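Local coordinates for FERM, ARHGEF and pleckstrin domain-containing protein 2 (Mus musculus, PDB 6D2K) that activates RAC1 as a guanine nucleotide exchange factor, present here as its FERM domain, and takes part in semaphorin responses, integrin regulation and actin remodelling, at residues H130-E135 with T142-H147; T206-A211 with L260-G265; M215-F220 with K242-K247. All coordinates share one frame; numbering follows the deposited sequence.

Contact 1: H130-E135 with T142-H147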
loop_
_atom_site.group_PDB
_atom_site.type_symbol
_atom_site.label_atom_id
_atom_site.label_comp_id
_atom_site.label_asym_id
_atom_site.label_seq_id
_atom_site.Cartn_x
_atom_site.Cartn_y
_atom_site.Cartn_z
ATOM N N HIS A 130 -19.424 -3.511 4.635
ATOM C CA HIS A 130 -18.838 -4.846 4.762
ATOM C C HIS A 130 -17.783 -4.887 5.856
ATOM O O HIS A 130 -17.682 -5.881 6.595
ATOM C CB HIS A 130 -18.268 -5.339 3.433
ATOM C CG HIS A 130 -19.321 -5.847 2.495
ATOM N ND1 HIS A 130 -19.632 -5.233 1.303
ATOM C CD2 HIS A 130 -20.166 -6.897 2.613
ATOM C CE1 HIS A 130 -20.611 -5.903 0.710
ATOM N NE2 HIS A 130 -20.949 -6.914 1.489
ATOM N N LEU A 131 -17.018 -3.804 5.985
ATOM C CA LEU A 131 -16.048 -3.719 7.076
ATOM C C LEU A 131 -16.751 -3.762 8.433
ATOM O O LEU A 131 -16.277 -4.429 9.359
ATOM C CB LEU A 131 -15.181 -2.458 6.946
ATOM C CG LEU A 131 -14.190 -2.453 5.782
ATOM C CD1 LEU A 131 -13.626 -1.045 5.543
ATOM C CD2 LEU A 131 -13.077 -3.451 6.016
ATOM N N LEU A 132 -17.891 -3.077 8.543
ATOM C CA LEU A 132 -18.714 -3.169 9.757
ATOM C C LEU A 132 -19.187 -4.598 9.999
ATOM O O LEU A 132 -19.118 -5.096 11.118
ATOM C CB LEU A 132 -19.916 -2.224 9.692
ATOM C CG LEU A 132 -19.644 -0.722 9.773
ATOM C CD1 LEU A 132 -20.969 0.026 9.729
ATOM C CD2 LEU A 132 -18.863 -0.360 11.031
ATOM N N GLN A 133 -19.667 -5.270 8.959
ATOM C CA GLN A 133 -20.141 -6.641 9.150
ATOM C C GLN A 133 -19.022 -7.545 9.686
ATOM O O GLN A 133 -19.243 -8.359 10.592
ATOM C CB GLN A 133 -20.739 -7.177 7.850
ATOM C CG GLN A 133 -21.408 -8.559 7.955
ATOM C CD GLN A 133 -22.625 -8.571 8.869
ATOM O OE1 GLN A 133 -23.306 -7.562 9.031
ATOM N NE2 GLN A 133 -22.913 -9.733 9.458
ATOM N N SER A 134 -17.806 -7.365 9.177
ATOM C CA SER A 134 -16.690 -8.182 9.646
ATOM C C SER A 134 -16.332 -7.899 11.097
ATOM O O SER A 134 -15.976 -8.821 11.828
ATOM C CB SER A 134 -15.437 -7.986 8.773
ATOM O OG SER A 134 -14.799 -6.748 9.035
ATOM N N GLU A 135 -16.413 -6.636 11.515
ATOM C CA GLU A 135 -15.868 -6.255 12.809
ATOM C C GLU A 135 -16.893 -6.319 13.929
ATOM O O GLU A 135 -16.592 -6.813 15.020
ATOM C CB GLU A 135 -15.234 -4.861 12.744
ATOM C CG GLU A 135 -14.555 -4.456 14.055
ATOM C CD GLU A 135 -13.470 -3.419 13.856
ATOM O OE1 GLU A 135 -12.580 -3.638 13.012
ATOM O OE2 GLU A 135 -13.492 -2.387 14.563
ATOM N N THR A 142 -28.224 1.326 16.777
ATOM C CA THR A 142 -27.470 1.886 17.885
ATOM C C THR A 142 -26.009 1.418 17.882
ATOM O O THR A 142 -25.093 2.211 18.069
ATOM C CB THR A 142 -28.131 1.544 19.236
ATOM O OG1 THR A 142 -29.406 2.192 19.318
ATOM C CG2 THR A 142 -27.268 2.004 20.391
ATOM N N LEU A 143 -25.805 0.124 17.675
ATOM C CA LEU A 143 -24.466 -0.454 17.673
ATOM C C LEU A 143 -23.619 0.175 16.572
ATOM O O LEU A 143 -22.460 0.524 16.797
ATOM C CB LEU A 143 -24.549 -1.968 17.466
ATOM C CG LEU A 143 -23.241 -2.758 17.470
ATOM C CD1 LEU A 143 -22.735 -2.901 18.891
ATOM C CD2 LEU A 143 -23.441 -4.139 16.838
ATOM N N ASP A 144 -24.210 0.312 15.386
ATOM C CA ASP A 144 -23.513 0.919 14.242
ATOM C C ASP A 144 -23.138 2.373 14.518
ATOM O O ASP A 144 -22.007 2.777 14.285
ATOM C CB ASP A 144 -24.365 0.852 12.970
ATOM C CG ASP A 144 -24.295 -0.502 12.270
ATOM O OD1 ASP A 144 -24.238 -1.550 12.952
ATOM O OD2 ASP A 144 -24.338 -0.526 11.023
ATOM N N ARG A 145 -24.102 3.160 14.994
ATOM C CA ARG A 145 -23.857 4.577 15.245
ATOM C C ARG A 145 -22.808 4.803 16.326
ATOM O O ARG A 145 -21.951 5.671 16.194
ATOM C CB ARG A 145 -25.157 5.309 15.587
ATOM C CG ARG A 145 -26.144 5.334 14.428
ATOM C CD ARG A 145 -27.289 6.305 14.668
ATOM N NE ARG A 145 -28.153 6.404 13.496
ATOM C CZ ARG A 145 -27.983 7.278 12.510
ATOM N NH1 ARG A 145 -26.979 8.143 12.551
ATOM N NH2 ARG A 145 -28.826 7.290 11.485
ATOM N N GLU A 146 -22.864 4.031 17.406
ATOM C CA GLU A 146 -21.845 4.167 18.433
ATOM C C GLU A 146 -20.470 3.761 17.907
ATOM O O GLU A 146 -19.469 4.413 18.197
ATOM C CB GLU A 146 -22.216 3.389 19.706
ATOM C CG GLU A 146 -23.373 4.012 20.474
ATOM C CD GLU A 146 -23.679 3.299 21.794
ATOM O OE1 GLU A 146 -22.933 2.375 22.181
ATOM O OE2 GLU A 146 -24.671 3.668 22.453
ATOM N N HIS A 147 -20.420 2.701 17.111
ATOM C CA HIS A 147 -19.140 2.249 16.580
ATOM C C HIS A 147 -18.542 3.292 15.637
ATOM O O HIS A 147 -17.355 3.573 15.695
ATOM C CB HIS A 147 -19.298 0.925 15.849
ATOM C CG HIS A 147 -18.029 0.422 15.245
ATOM N ND1 HIS A 147 -17.114 -0.333 15.947
ATOM C CD2 HIS A 147 -17.520 0.566 13.996
ATOM C CE1 HIS A 147 -16.097 -0.637 15.157
ATOM N NE2 HIS A 147 -16.321 -0.102 13.970
#
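The imidazole of H147 reaches from helix 141-150 into the angle between L132 and E135, two side chains on neighbouring turns of helix 121-136. With its CG anti to the backbone N (chi1 178°), H147 holds its ring out toward the other helix, and the two partners meet it differently. E135 comes to the edge: its OE2 lies in the ring plane, 3.2 Å from H147 CE1, with the carboxylate turned almost perpendicular to the imidazole. No hydrogen bond is made here; the oxygen faces a ring carbon, and H147 NE2 is hydrogen-bonded instead to the hydroxyl of Y153. E135 runs extended past CG, and its other oxygen, OE1, has a long, weak ion pair with K109. L132 and H147 lie alongside each other, pointing opposite ways, with L132 CD2 3.4 Å from H147 CD2. The second methyl, L132 CD1, is turned to D144 and lies 3.7 Å from D144 OD2, so one leucine touches both D144 and H147. D144 is buried, and its OD2 is hydrogen-bonded to H168 ND1, on helix 161-168, while I164 of the same helix also packs on L132. Shortening H147 to an alanine would probably cost the Y153 hydroxyl this hydrogen bond, open a gap beside L132 CD2 and take from E135 OE2 the ring edge it lies against. The axes of the short helical segments stay 11.8 Å apart at closest approach, which is why only side chains bridge them. Two successive helices joined by a short turn, their facing segments at 104°, with helix 161-168 packed against both, belong to the all-helical central (F2) lobe of the FERM domain, whose fold resembles that of acyl-CoA-binding protein.

Contact 2: T206-A211 with L260-G265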
loop_
_atom_site.group_PDB
_atom_site.type_symbol
_atom_site.label_atom_id
_atom_site.label_comp_id
_atom_site.label_asym_id
_atom_site.label_seq_id
_atom_site.Cartn_x
_atom_site.Cartn_y
_atom_site.Cartn_z
ATOM N N THR A 206 4.481 18.735 -18.308
ATOM C CA THR A 206 3.173 18.513 -17.711
ATOM C C THR A 206 3.316 17.776 -16.390
ATOM O O THR A 206 4.029 16.786 -16.311
ATOM C CB THR A 206 2.289 17.693 -18.649
ATOM O OG1 THR A 206 2.204 18.369 -19.909
ATOM C CG2 THR A 206 0.888 17.501 -18.058
ATOM N N LYS A 207 2.650 18.267 -15.353
ATOM C CA LYS A 207 2.667 17.590 -14.060
ATOM C C LYS A 207 1.791 16.337 -14.105
ATOM O O LYS A 207 0.604 16.399 -14.458
ATOM C CB LYS A 207 2.214 18.528 -12.939
ATOM C CG LYS A 207 3.101 19.748 -12.741
ATOM C CD LYS A 207 4.536 19.352 -12.418
ATOM C CE LYS A 207 5.396 20.568 -12.086
ATOM N NZ LYS A 207 6.780 20.188 -11.670
ATOM N N ILE A 208 2.390 15.196 -13.766
ATOM C CA ILE A 208 1.673 13.922 -13.762
ATOM C C ILE A 208 1.950 13.145 -12.480
ATOM O O ILE A 208 2.800 13.528 -11.685
ATOM C CB ILE A 208 2.033 13.054 -15.003
ATOM C CG1 ILE A 208 3.550 12.870 -15.138
ATOM C CG2 ILE A 208 1.490 13.685 -16.272
ATOM C CD1 ILE A 208 4.116 11.757 -14.292
ATOM N N ASN A 209 1.204 12.066 -12.281
ATOM C CA ASN A 209 1.437 11.175 -11.157
ATOM C C ASN A 209 1.867 9.823 -11.691
ATOM O O ASN A 209 1.153 9.207 -12.485
ATOM C CB ASN A 209 0.168 11.032 -10.312
ATOM C CG ASN A 209 -0.157 12.295 -9.536
ATOM O OD1 ASN A 209 0.690 12.841 -8.830
ATOM N ND2 ASN A 209 -1.384 12.771 -9.673
ATOM N N LEU A 210 3.043 9.371 -11.274
ATOM C CA LEU A 210 3.525 8.038 -11.619
ATOM C C LEU A 210 3.058 7.018 -10.590
ATOM O O LEU A 210 2.931 7.314 -9.390
ATOM C CB LEU A 210 5.055 8.003 -11.702
ATOM C CG LEU A 210 5.667 8.784 -12.857
ATOM C CD1 LEU A 210 7.182 8.784 -12.740
ATOM C CD2 LEU A 210 5.254 8.185 -14.193
ATOM N N ALA A 211 2.789 5.812 -11.068
ATOM C CA ALA A 211 2.449 4.709 -10.170
ATOM C C ALA A 211 2.900 3.404 -10.784
ATOM O O ALA A 211 3.325 3.354 -11.935
ATOM C CB ALA A 211 0.944 4.687 -9.871
ATOM N N LEU A 260 11.379 6.796 -22.558
ATOM C CA LEU A 260 10.592 7.894 -22.023
ATOM C C LEU A 260 11.244 8.353 -20.733
ATOM O O LEU A 260 11.785 7.537 -19.984
ATOM C CB LEU A 260 9.164 7.445 -21.716
ATOM C CG LEU A 260 8.333 6.949 -22.894
ATOM C CD1 LEU A 260 6.894 6.692 -22.446
ATOM C CD2 LEU A 260 8.381 7.959 -24.022
ATOM N N GLU A 261 11.192 9.657 -20.489
ATOM C CA GLU A 261 11.813 10.250 -19.307
ATOM C C GLU A 261 10.821 11.052 -18.482
ATOM O O GLU A 261 10.029 11.822 -19.024
ATOM C CB GLU A 261 12.971 11.161 -19.709
ATOM C CG GLU A 261 14.270 10.437 -19.960
ATOM C CD GLU A 261 15.472 11.361 -19.854
ATOM O OE1 GLU A 261 16.376 11.260 -20.711
ATOM O OE2 GLU A 261 15.508 12.193 -18.917
ATOM N N PHE A 262 10.864 10.857 -17.166
ATOM C CA PHE A 262 10.030 11.628 -16.248
ATOM C C PHE A 262 10.909 12.229 -15.172
ATOM O O PHE A 262 11.868 11.600 -14.729
ATOM C CB PHE A 262 8.958 10.730 -15.630
ATOM C CG PHE A 262 8.028 10.140 -16.649
ATOM C CD1 PHE A 262 6.907 10.838 -17.057
ATOM C CD2 PHE A 262 8.303 8.914 -17.223
ATOM C CE1 PHE A 262 6.048 10.300 -18.013
ATOM C CE2 PHE A 262 7.458 8.377 -18.173
ATOM C CZ PHE A 262 6.336 9.075 -18.574
ATOM N N LEU A 263 10.588 13.447 -14.752
ATOM C CA LEU A 263 11.397 14.119 -13.752
ATOM C C LEU A 263 10.668 14.094 -12.418
ATOM O O LEU A 263 9.557 14.614 -12.310
ATOM C CB LEU A 263 11.650 15.566 -14.179
ATOM C CG LEU A 263 12.756 16.297 -13.438
ATOM C CD1 LEU A 263 14.104 15.735 -13.896
ATOM C CD2 LEU A 263 12.675 17.793 -13.731
ATOM N N LEU A 264 11.275 13.491 -11.400
ATOM C CA LEU A 264 10.651 13.497 -10.070
ATOM C C LEU A 264 11.224 14.643 -9.236
ATOM O O LEU A 264 12.045 15.421 -9.723
ATOM C CB LEU A 264 10.797 12.147 -9.361
ATOM C CG LEU A 264 9.848 11.063 -9.890
ATOM C CD1 LEU A 264 10.440 10.397 -11.117
ATOM C CD2 LEU A 264 9.515 10.025 -8.828
ATOM N N GLY A 265 10.787 14.757 -7.988
ATOM C CA GLY A 265 11.096 15.940 -7.208
ATOM C C GLY A 265 12.489 15.976 -6.613
ATOM O O GLY A 265 12.983 17.038 -6.236
#
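L210 drives its forked end into the hollow between F262 and L264, and each prong finds its own seat. L210 CD2 sits over the middle of the F262 ring, 4.2 Å from the centroid and only 9° off the ring normal, a CH-pi contact made squarely on the face. L210 CD1 drops beside the root of the same aromatic side chain, 3.9 Å from F262 CB, and at 4.0 Å it also meets L264 CD1, which closes the hollow on that side. Leucine and phenylalanine meet at a slant; the fork of L210 is what lets it touch the face and the base of the aromatic side chain at once. The second bump is I208, two residues earlier on the same side of the strand and, like the other three, buried. Its CG1 stands between the backbone N and the carbonyl carbon (chi1 53°), and from there I208 CD1 reaches F262 CD1 at 4.0 Å, the isoleucine lying roughly perpendicular to the phenylalanine side chain. In the PH-like fold of the FERM C-terminal (F3) lobe, an antiparallel sheet bends round on itself so that its two halves pack nearly orthogonally; here the segments cross at 97°, with axes 9.0 Å apart and no backbone bond between them. Strand 198-201 lies between the two in sheet order, and its A200 touches both I208 and L210. V219 of strand 216-221 packs against the same two residues, while I246 and F244 of strand 243-247 flank F262 and L264 respectively.

Contact 3: M215-F220 with K242-K247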
loop_
_atom_site.group_PDB
_atom_site.type_symbol
_atom_site.label_atom_id
_atom_site.label_comp_id
_atom_site.label_asym_id
_atom_site.label_seq_id
_atom_site.Cartn_x
_atom_site.Cartn_y
_atom_site.Cartn_z
ATOM N N MET A 215 0.319 -4.723 -13.458
ATOM C CA MET A 215 0.263 -4.639 -14.924
ATOM C C MET A 215 1.456 -3.931 -15.554
ATOM O O MET A 215 1.825 -4.225 -16.689
ATOM C CB MET A 215 -0.995 -3.922 -15.376
ATOM C CG MET A 215 -1.595 -4.517 -16.620
ATOM S SD MET A 215 -2.811 -5.730 -16.098
ATOM C CE MET A 215 -3.976 -4.625 -15.305
ATOM N N GLY A 216 2.040 -2.982 -14.832
ATOM C CA GLY A 216 3.136 -2.200 -15.381
ATOM C C GLY A 216 3.276 -0.839 -14.725
ATOM O O GLY A 216 2.767 -0.601 -13.625
ATOM N N VAL A 217 3.996 0.055 -15.400
ATOM C CA VAL A 217 4.178 1.401 -14.908
ATOM C C VAL A 217 3.074 2.279 -15.449
ATOM O O VAL A 217 2.720 2.205 -16.632
ATOM C CB VAL A 217 5.563 1.941 -15.287
ATOM C CG1 VAL A 217 5.747 3.376 -14.780
ATOM C CG2 VAL A 217 6.614 1.023 -14.696
ATOM N N LEU A 218 2.520 3.101 -14.570
ATOM C CA LEU A 218 1.310 3.837 -14.871
ATOM C C LEU A 218 1.522 5.338 -14.811
ATOM O O LEU A 218 2.308 5.832 -14.001
ATOM C CB LEU A 218 0.194 3.435 -13.893
ATOM C CG LEU A 218 -0.039 1.943 -13.640
ATOM C CD1 LEU A 218 -1.144 1.779 -12.598
ATOM C CD2 LEU A 218 -0.443 1.216 -14.903
ATOM N N VAL A 219 0.810 6.062 -15.671
ATOM C CA VAL A 219 0.827 7.517 -15.651
ATOM C C VAL A 219 -0.583 8.061 -15.470
ATOM O O VAL A 219 -1.495 7.712 -16.227
ATOM C CB VAL A 219 1.429 8.112 -16.951
ATOM C CG1 VAL A 219 1.404 9.639 -16.893
ATOM C CG2 VAL A 219 2.842 7.617 -17.136
ATOM N N PHE A 220 -0.750 8.905 -14.458
ATOM C CA PHE A 220 -2.006 9.598 -14.209
ATOM C C PHE A 220 -1.776 11.091 -14.408
ATOM O O PHE A 220 -0.721 11.613 -14.070
ATOM C CB PHE A 220 -2.469 9.364 -12.771
ATOM C CG PHE A 220 -2.949 7.973 -12.499
ATOM C CD1 PHE A 220 -4.305 7.721 -12.332
ATOM C CD2 PHE A 220 -2.061 6.921 -12.371
ATOM C CE1 PHE A 220 -4.762 6.448 -12.059
ATOM C CE2 PHE A 220 -2.506 5.645 -12.100
ATOM C CZ PHE A 220 -3.870 5.405 -11.944
ATOM N N LYS A 242 17.409 12.987 -10.727
ATOM C CA LYS A 242 15.954 13.157 -10.620
ATOM C C LYS A 242 15.165 12.518 -11.764
ATOM O O LYS A 242 13.929 12.569 -11.755
ATOM C CB LYS A 242 15.568 14.637 -10.548
ATOM C CG LYS A 242 16.150 15.362 -9.348
ATOM C CD LYS A 242 15.495 16.723 -9.165
ATOM C CE LYS A 242 15.701 17.625 -10.356
ATOM N NZ LYS A 242 15.318 19.027 -10.021
ATOM N N ARG A 243 15.869 11.946 -12.738
ATOM C CA ARG A 243 15.251 11.430 -13.964
ATOM C C ARG A 243 14.936 9.944 -13.872
ATOM O O ARG A 243 15.826 9.142 -13.586
ATOM C CB ARG A 243 16.202 11.651 -15.163
ATOM C CG ARG A 243 16.465 13.109 -15.490
ATOM C CD ARG A 243 17.729 13.272 -16.357
ATOM N NE ARG A 243 17.738 12.371 -17.503
ATOM C CZ ARG A 243 18.838 11.836 -18.028
ATOM N NH1 ARG A 243 20.026 12.100 -17.500
ATOM N NH2 ARG A 243 18.740 11.026 -19.073
ATOM N N PHE A 244 13.676 9.588 -14.135
ATOM C CA PHE A 244 13.252 8.191 -14.226
ATOM C C PHE A 244 13.130 7.795 -15.698
ATOM O O PHE A 244 12.466 8.480 -16.465
ATOM C CB PHE A 244 11.902 8.016 -13.517
ATOM C CG PHE A 244 11.341 6.627 -13.602
ATOM C CD1 PHE A 244 11.972 5.562 -12.977
ATOM C CD2 PHE A 244 10.169 6.391 -14.296
ATOM C CE1 PHE A 244 11.432 4.286 -13.048
ATOM C CE2 PHE A 244 9.628 5.120 -14.382
ATOM C CZ PHE A 244 10.265 4.069 -13.760
ATOM N N LEU A 245 13.785 6.703 -16.088
ATOM C CA LEU A 245 13.877 6.314 -17.499
ATOM C C LEU A 245 13.212 4.967 -17.772
ATOM O O LEU A 245 13.558 3.968 -17.154
ATOM C CB LEU A 245 15.353 6.250 -17.938
ATOM C CG LEU A 245 16.141 7.564 -18.091
ATOM C CD1 LEU A 245 16.277 8.304 -16.774
ATOM C CD2 LEU A 245 17.516 7.284 -18.671
ATOM N N ILE A 246 12.251 4.942 -18.691
ATOM C CA ILE A 246 11.624 3.685 -19.078
ATOM C C ILE A 246 12.009 3.361 -20.510
ATOM O O ILE A 246 11.669 4.120 -21.417
ATOM C CB ILE A 246 10.092 3.772 -19.048
ATOM C CG1 ILE A 246 9.586 4.351 -17.738
ATOM C CG2 ILE A 246 9.492 2.391 -19.273
ATOM C CD1 ILE A 246 8.077 4.514 -17.688
ATOM N N LYS A 247 12.716 2.251 -20.711
ATOM C CA LYS A 247 13.008 1.801 -22.084
ATOM C C LYS A 247 11.868 0.893 -22.531
ATOM O O LYS A 247 11.535 -0.074 -21.832
ATOM C CB LYS A 247 14.348 1.071 -22.143
ATOM C CG LYS A 247 14.770 0.725 -23.561
ATOM C CD LYS A 247 16.085 -0.026 -23.568
ATOM C CE LYS A 247 16.275 -0.732 -24.903
ATOM N NZ LYS A 247 17.517 -1.550 -24.936
#
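This is a small, wholly apolar contact across the interior of the C-terminal PH-like lobe, where V217 on strand 216-221 meets I246 and F244 on strand 243-247. The two strands are far from adjacent in the sheet: 207-213, 198-201 and 259-264 come between them in its order. They face each other only because the sheet curls over, and the nearest CA atoms, those of V217 and I246, stay 8.8 Å apart, so side chains alone span the distance. V217 and I246 reach toward each other tip to tip, with V217 CG1 at 3.9 Å from I246 CD1. Both torsions serve that meeting: V217 sets CG1 anti to the backbone N (chi1 179°), and I246 stretches its longer branch out straight (chi2 177°), carrying CD1 across to the valine. Such an encounter of the two halves of the sheet over a hydrophobic interior is a feature of the PH superfold, here the F3 lobe of the FERM module. The same methyl, V217 CG1, also comes to 4.3 Å from F244 CE2, a looser touch made obliquely to the ring. F244 and I246 alternate with L245, which takes no part and packs on E261, and on the opposing strand L218 points its side chain away while V217 points in. The F244 ring is further held edge-to-face against F273 of helix 267-284, and W231 packs on V217. Just before the valine, G216 adopts backbone angles (phi 155°) at which a beta carbon would press on the carbonyl O of M215.

Reading from the N terminus, contact 1 comes first and closes over six intervening residues, of which 137-140 lie between two consecutive helices of the central lobe. The chain then passes to the C-terminal PH-like lobe, on the other side of the molecule's centre, whose contacts lie about 41 Å (contact 2) and 40 Å (contact 3) from contact 1, centre to centre. There 206-211 opens contact 2, 215-220 and 242-247 make contact 3, and 260-265 closes contact 2, so the third is nested inside the second. The strands pair up: 207-213 neighbours 216-221, and 243-247 neighbours 259-264, the latter pair joined by an E261-R243 salt bridge. Together contacts 2 and 3 tie the two halves of one curled sheet to each other.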